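Local coordinates for protein beta-Ala-His dipeptidase (Homo sapiens, PDB 3DLJ) that hydrolyses Xaa-His dipeptides, above all carnosine and anserine, as a secreted zinc-dependent metallopeptidase of the M20 family, at residues A290-L295 with E419-R424; L355-N360 with L393-A398. All coordinates share one frame; numbering follows the deposited sequence.

Contact 1: A290-L295 with E419-R424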
loop_
_atom_site.group_PDB
_atom_site.type_symbol
_atom_site.label_atom_id
_atom_site.label_comp_id
_atom_site.label_asym_id
_atom_site.label_seq_id
_atom_site.Cartn_x
_atom_site.Cartn_y
_atom_site.Cartn_z
ATOM N N ALA A 290 16.701 6.731 18.287
ATOM C CA ALA A 290 17.799 6.346 17.390
ATOM C C ALA A 290 17.461 6.438 15.900
ATOM O O ALA A 290 18.327 6.200 15.067
ATOM C CB ALA A 290 18.322 4.938 17.734
ATOM N N ILE A 291 16.206 6.763 15.578
ATOM C CA ILE A 291 15.757 6.947 14.188
ATOM C C ILE A 291 16.165 8.344 13.705
ATOM O O ILE A 291 16.164 9.299 14.487
ATOM C CB ILE A 291 14.226 6.760 14.038
ATOM C CG1 ILE A 291 13.794 5.344 14.454
ATOM C CG2 ILE A 291 13.770 7.097 12.629
ATOM C CD1 ILE A 291 13.984 4.262 13.413
ATOM N N HIS A 292 16.521 8.449 12.422
ATOM C CA HIS A 292 16.991 9.712 11.839
ATOM C C HIS A 292 15.873 10.439 11.101
ATOM O O HIS A 292 15.489 10.039 10.007
ATOM C CB HIS A 292 18.191 9.467 10.914
ATOM C CG HIS A 292 19.416 8.981 11.634
ATOM N ND1 HIS A 292 19.841 7.669 11.584
ATOM C CD2 HIS A 292 20.297 9.632 12.436
ATOM C CE1 HIS A 292 20.934 7.535 12.317
ATOM N NE2 HIS A 292 21.226 8.709 12.851
ATOM N N LEU A 293 15.346 11.497 11.714
ATOM C CA LEU A 293 14.264 12.273 11.113
ATOM C C LEU A 293 14.326 13.732 11.548
ATOM O O LEU A 293 14.126 14.054 12.718
ATOM C CB LEU A 293 12.882 11.673 11.434
ATOM C CG LEU A 293 11.623 12.324 10.804
ATOM C CD1 LEU A 293 11.432 11.941 9.359
ATOM C CD2 LEU A 293 10.375 11.960 11.580
ATOM N N ASP A 294 14.616 14.601 10.584
ATOM C CA ASP A 294 14.572 16.029 10.787
ATOM C C ASP A 294 13.124 16.449 10.640
ATOM O O ASP A 294 12.516 16.274 9.579
ATOM C CB ASP A 294 15.457 16.756 9.762
ATOM C CG ASP A 294 15.611 18.241 10.070
ATOM O OD1 ASP A 294 14.628 19.007 9.911
ATOM O OD2 ASP A 294 16.725 18.645 10.478
ATOM N N LEU A 295 12.585 17.016 11.716
ATOM C CA LEU A 295 11.181 17.404 11.777
ATOM C C LEU A 295 10.828 18.653 10.953
ATOM O O LEU A 295 9.679 18.821 10.535
ATOM C CB LEU A 295 10.761 17.577 13.230
ATOM C CG LEU A 295 9.371 17.028 13.500
ATOM C CD1 LEU A 295 9.324 15.516 13.229
ATOM C CD2 LEU A 295 8.995 17.340 14.915
ATOM N N GLU A 419 24.012 3.306 6.395
ATOM C CA GLU A 419 23.162 2.352 7.090
ATOM C C GLU A 419 21.686 2.743 6.989
ATOM O O GLU A 419 21.325 3.899 7.257
ATOM C CB GLU A 419 23.576 2.202 8.563
ATOM C CG GLU A 419 24.949 1.558 8.779
ATOM C CD GLU A 419 25.002 0.088 8.362
ATOM O OE1 GLU A 419 23.945 -0.585 8.387
ATOM O OE2 GLU A 419 26.107 -0.395 8.018
ATOM N N PRO A 420 20.830 1.775 6.592
ATOM C CA PRO A 420 19.387 1.926 6.662
ATOM C C PRO A 420 18.885 1.999 8.107
ATOM O O PRO A 420 19.346 1.240 8.970
ATOM C CB PRO A 420 18.866 0.631 6.031
ATOM C CG PRO A 420 19.961 -0.345 6.173
ATOM C CD PRO A 420 21.223 0.452 6.072
ATOM N N ASP A 421 17.948 2.902 8.363
ATOM C CA ASP A 421 17.152 2.805 9.578
ATOM C C ASP A 421 16.118 1.705 9.428
ATOM O O ASP A 421 15.548 1.517 8.352
ATOM C CB ASP A 421 16.481 4.131 9.924
ATOM C CG ASP A 421 17.389 5.049 10.742
ATOM O OD1 ASP A 421 18.299 4.544 11.472
ATOM O OD2 ASP A 421 17.186 6.281 10.645
ATOM N N MET A 422 15.928 0.955 10.505
ATOM C CA MET A 422 14.884 -0.045 10.599
ATOM C C MET A 422 13.627 0.693 11.058
ATOM O O MET A 422 13.551 1.193 12.176
ATOM C CB MET A 422 15.293 -1.163 11.572
ATOM C CG MET A 422 16.545 -1.950 11.164
ATOM S SD MET A 422 16.319 -3.085 9.745
ATOM C CE MET A 422 15.392 -4.409 10.549
ATOM N N ILE A 423 12.656 0.803 10.166
ATOM C CA ILE A 423 11.469 1.605 10.436
ATOM C C ILE A 423 10.224 0.725 10.493
ATOM O O ILE A 423 10.211 -0.409 10.001
ATOM C CB ILE A 423 11.306 2.800 9.414
ATOM C CG1 ILE A 423 11.095 2.282 7.974
ATOM C CG2 ILE A 423 12.500 3.779 9.500
ATOM C CD1 ILE A 423 10.641 3.322 6.998
ATOM N N ARG A 424 9.186 1.242 11.142
ATOM C CA ARG A 424 7.864 0.673 11.008
ATOM C C ARG A 424 7.104 1.518 9.966
ATOM O O ARG A 424 7.682 2.431 9.360
ATOM C CB ARG A 424 7.153 0.604 12.365
ATOM C CG ARG A 424 7.805 -0.331 13.382
ATOM C CD ARG A 424 6.828 -0.711 14.512
ATOM N NE ARG A 424 7.363 -1.754 15.405
#
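A histidine-carboxylate hydrogen bond, made by His292 and Asp421, ties the loop that follows helix 282-289 to the beginning of strand 421-425, with Ile291 packed beside it. The link is carried mainly by one oxygen of Asp421, OD2, which accepts from two donors of His292, its backbone N and its ring ND1. Backbone N of His292 lies 2.9 Å from OD2 of Asp421, its N-H aimed fairly well (154°) and reaching the oxygen from above the carboxylate plane. The ring nitrogen ND1 of His292 stands 3.1 Å from the same OD2, on its syn side and from the opposite face of the plane. A weak bond from ND1 of His292 to OD1 of Asp421, 3.5 Å long, completes the set. Ring and carboxylate are nearly coplanar, 11° apart. With CG of His292 beside its own backbone N (chi1 -66°), ring and peptide N-H can both address one oxygen. An aspartate suits this place because its CB is directed toward the loop and the carboxylate one bond further on offers an acceptor to both donors; an alanine here would probably leave the backbone N and ND1 of His292 without this acceptor and the ring freer to turn. The apolar contact is between CD1 of Ile291 and CG2 of Ile423, 4.2 Å apart; the same methyl of Ile291 comes within 3.3 Å of the carbonyl O of Met422. A branched aliphatic residue fits here, since Ile291 also touches Leu316 of helix 312-320, while Ile423 reaches Trp320 of that helix. Backbone bonds of Asp421 and Ile423 to Ile217 hold the strand parallel to strand 216-232. Away from the zinc site, this is a His-carboxylate hydrogen bond reinforced by a backbone N-H, joining a helix-connecting loop to a sheet strand at the surface.

Contact 2: L355-N360 with L393-A398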
loop_
_atom_site.group_PDB
_atom_site.type_symbol
_atom_site.label_atom_id
_atom_site.label_comp_id
_atom_site.label_asym_id
_atom_site.label_seq_id
_atom_site.Cartn_x
_atom_site.Cartn_y
_atom_site.Cartn_z
ATOM N N LEU A 355 -4.667 -0.171 13.542
ATOM C CA LEU A 355 -4.522 -0.974 14.737
ATOM C C LEU A 355 -3.064 -1.281 15.020
ATOM O O LEU A 355 -2.263 -1.410 14.104
ATOM C CB LEU A 355 -5.340 -2.250 14.632
ATOM C CG LEU A 355 -6.789 -2.127 14.144
ATOM C CD1 LEU A 355 -7.442 -3.520 14.128
ATOM C CD2 LEU A 355 -7.580 -1.219 15.034
ATOM N N VAL A 356 -2.737 -1.377 16.306
ATOM C CA VAL A 356 -1.384 -1.644 16.762
ATOM C C VAL A 356 -1.433 -2.750 17.843
ATOM O O VAL A 356 -2.492 -3.024 18.405
ATOM C CB VAL A 356 -0.705 -0.351 17.329
ATOM C CG1 VAL A 356 -0.658 0.736 16.268
ATOM C CG2 VAL A 356 -1.427 0.147 18.592
ATOM N N PRO A 357 -0.300 -3.418 18.099
ATOM C CA PRO A 357 -0.215 -4.330 19.240
ATOM C C PRO A 357 -0.631 -3.655 20.556
ATOM O O PRO A 357 -0.214 -2.523 20.804
ATOM C CB PRO A 357 1.270 -4.705 19.282
ATOM C CG PRO A 357 1.780 -4.466 17.915
ATOM C CD PRO A 357 0.940 -3.405 17.290
ATOM N N HIS A 358 -1.443 -4.314 21.390
ATOM C CA HIS A 358 -2.007 -5.642 21.132
ATOM C C HIS A 358 -3.519 -5.638 20.872
ATOM O O HIS A 358 -4.237 -6.441 21.449
ATOM C CB HIS A 358 -1.709 -6.578 22.310
ATOM C CG HIS A 358 -0.377 -7.245 22.218
ATOM N ND1 HIS A 358 0.393 -7.531 23.325
ATOM C CD2 HIS A 358 0.337 -7.659 21.140
ATOM C CE1 HIS A 358 1.521 -8.103 22.935
ATOM N NE2 HIS A 358 1.512 -8.189 21.614
ATOM N N MET A 359 -3.994 -4.751 19.997
ATOM C CA MET A 359 -5.443 -4.593 19.776
ATOM C C MET A 359 -6.130 -5.784 19.062
ATOM O O MET A 359 -5.657 -6.274 18.043
ATOM C CB MET A 359 -5.732 -3.274 19.028
ATOM C CG MET A 359 -5.176 -2.010 19.721
ATOM S SD MET A 359 -5.271 -0.501 18.723
ATOM C CE MET A 359 -7.015 -0.075 18.931
ATOM N N ASN A 360 -7.278 -6.196 19.589
ATOM C CA ASN A 360 -8.130 -7.199 18.949
ATOM C C ASN A 360 -9.180 -6.601 17.971
ATOM O O ASN A 360 -10.007 -5.776 18.361
ATOM C CB ASN A 360 -8.825 -8.036 20.025
ATOM C CG ASN A 360 -9.592 -9.211 19.443
ATOM O OD1 ASN A 360 -10.811 -9.145 19.272
ATOM N ND2 ASN A 360 -8.870 -10.290 19.108
ATOM N N LEU A 393 -7.942 -6.051 9.812
ATOM C CA LEU A 393 -6.667 -6.752 9.696
ATOM C C LEU A 393 -5.782 -6.466 10.886
ATOM O O LEU A 393 -5.689 -5.328 11.341
ATOM C CB LEU A 393 -5.949 -6.364 8.403
ATOM C CG LEU A 393 -6.754 -6.368 7.089
ATOM C CD1 LEU A 393 -5.868 -5.959 5.939
ATOM C CD2 LEU A 393 -7.459 -7.714 6.755
ATOM N N HIS A 394 -5.139 -7.508 11.386
ATOM C CA HIS A 394 -4.177 -7.374 12.463
ATOM C C HIS A 394 -2.864 -6.772 11.961
ATOM O O HIS A 394 -2.553 -6.854 10.771
ATOM C CB HIS A 394 -3.946 -8.732 13.141
ATOM C CG HIS A 394 -5.077 -9.170 14.018
ATOM N ND1 HIS A 394 -5.266 -8.669 15.291
ATOM C CD2 HIS A 394 -6.091 -10.042 13.800
ATOM C CE1 HIS A 394 -6.341 -9.229 15.826
ATOM N NE2 HIS A 394 -6.859 -10.067 14.941
ATOM N N PRO A 395 -2.098 -6.132 12.864
ATOM C CA PRO A 395 -0.770 -5.638 12.489
ATOM C C PRO A 395 0.234 -6.758 12.243
ATOM O O PRO A 395 0.031 -7.903 12.658
ATOM C CB PRO A 395 -0.354 -4.785 13.687
ATOM C CG PRO A 395 -1.190 -5.201 14.775
ATOM C CD PRO A 395 -2.441 -5.792 14.257
ATOM N N TRP A 396 1.309 -6.419 11.558
ATOM C CA TRP A 396 2.315 -7.378 11.200
ATOM C C TRP A 396 3.660 -6.848 11.668
ATOM O O TRP A 396 3.920 -5.642 11.615
ATOM C CB TRP A 396 2.291 -7.602 9.687
ATOM C CG TRP A 396 3.504 -8.344 9.104
ATOM C CD1 TRP A 396 3.619 -9.695 8.875
ATOM C CD2 TRP A 396 4.735 -7.761 8.656
ATOM N NE1 TRP A 396 4.845 -9.983 8.328
ATOM C CE2 TRP A 396 5.551 -8.816 8.184
ATOM C CE3 TRP A 396 5.229 -6.452 8.613
ATOM C CZ2 TRP A 396 6.844 -8.592 7.663
ATOM C CZ3 TRP A 396 6.506 -6.232 8.095
ATOM C CH2 TRP A 396 7.299 -7.296 7.629
ATOM N N ILE A 397 4.495 -7.774 12.134
ATOM C CA ILE A 397 5.869 -7.515 12.554
ATOM C C ILE A 397 6.777 -8.625 12.037
ATOM O O ILE A 397 6.444 -9.816 12.152
ATOM C CB ILE A 397 5.989 -7.458 14.099
ATOM C CG1 ILE A 397 7.310 -6.810 14.526
ATOM C CG2 ILE A 397 5.813 -8.852 14.719
ATOM C CD1 ILE A 397 7.198 -5.307 14.764
ATOM N N ALA A 398 7.917 -8.244 11.463
ATOM C CA ALA A 398 8.943 -9.213 11.107
ATOM C C ALA A 398 9.961 -9.318 12.233
ATOM O O ALA A 398 10.040 -8.441 13.105
ATOM C CB ALA A 398 9.628 -8.828 9.807
#
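The CA atoms of Val356 and Pro395 come nearest, 5.9 Å apart, yet no hydrogen bond crosses between 355-360 and 393-398. Pro395 fills the middle of the contact: its CB is directed toward 355-360, and its CG lies 3.8 Å from CD of Pro357 as the two prolines slide past each other in opposite directions. CB of Pro395 rests 3.9 Å from the carbonyl O of Leu355. Proline suits this place, having a compact apolar ring to offer and no backbone N-H that would need a partner. Next to it, from a CB directed toward 393-398 and with CG beside the backbone N (chi1 -47°), Leu355 sets CD1 3.8 Å from the carbonyl O of Leu393. The imidazole of His394 turns its edge to the loop: ND1 is 3.7 Å from the carbonyl O of Met359, and CE1 is 4.1 Å from CA of Asn360, both partners lying near the ring plane. The loop itself is folded by a backbone bond of 2.8 Å from Met359 N to Val356 O, with a cis peptide between Pro357 and His358. Asn360 is the N-cap of helix 361-377, its OD1 taking the N-H of Ala363, a role suited to a short side-chain acceptor. Val361 of that helix touches both Leu355 and His394. Leu393 also touches Pro430, and His394 Lys433, of helix 430-438, while Leu355 and Leu393 hydrogen-bond through their backbones to Gly223 and Asn224 of strand 216-232, which pairs antiparallel with both strand 346-355 and strand 384-397.

Both contacts reach the same mixed sheet through strand 216-232, and both join a loop leading into a helix (295-302 or 361-377) to a strand, 421-425 in contact 1 and 384-397 in contact 2. Contact 1 lies at the surface and is polar at its heart; contact 2 is partly buried and is held by apolar and van der Waals packing without a cross-segment hydrogen bond. Their distance from the catalytic centre differs too: the side chain of Leu393 in contact 2 is about 12 Å from a bound zinc ion, whereas contact 1 lies away from the metal centre. Along the chain, contact 2 is nested inside the loop closed by contact 1. Their centres are 21 Å apart, yet NE of Arg424 packs 3.6 Å from CD1 of Ile397.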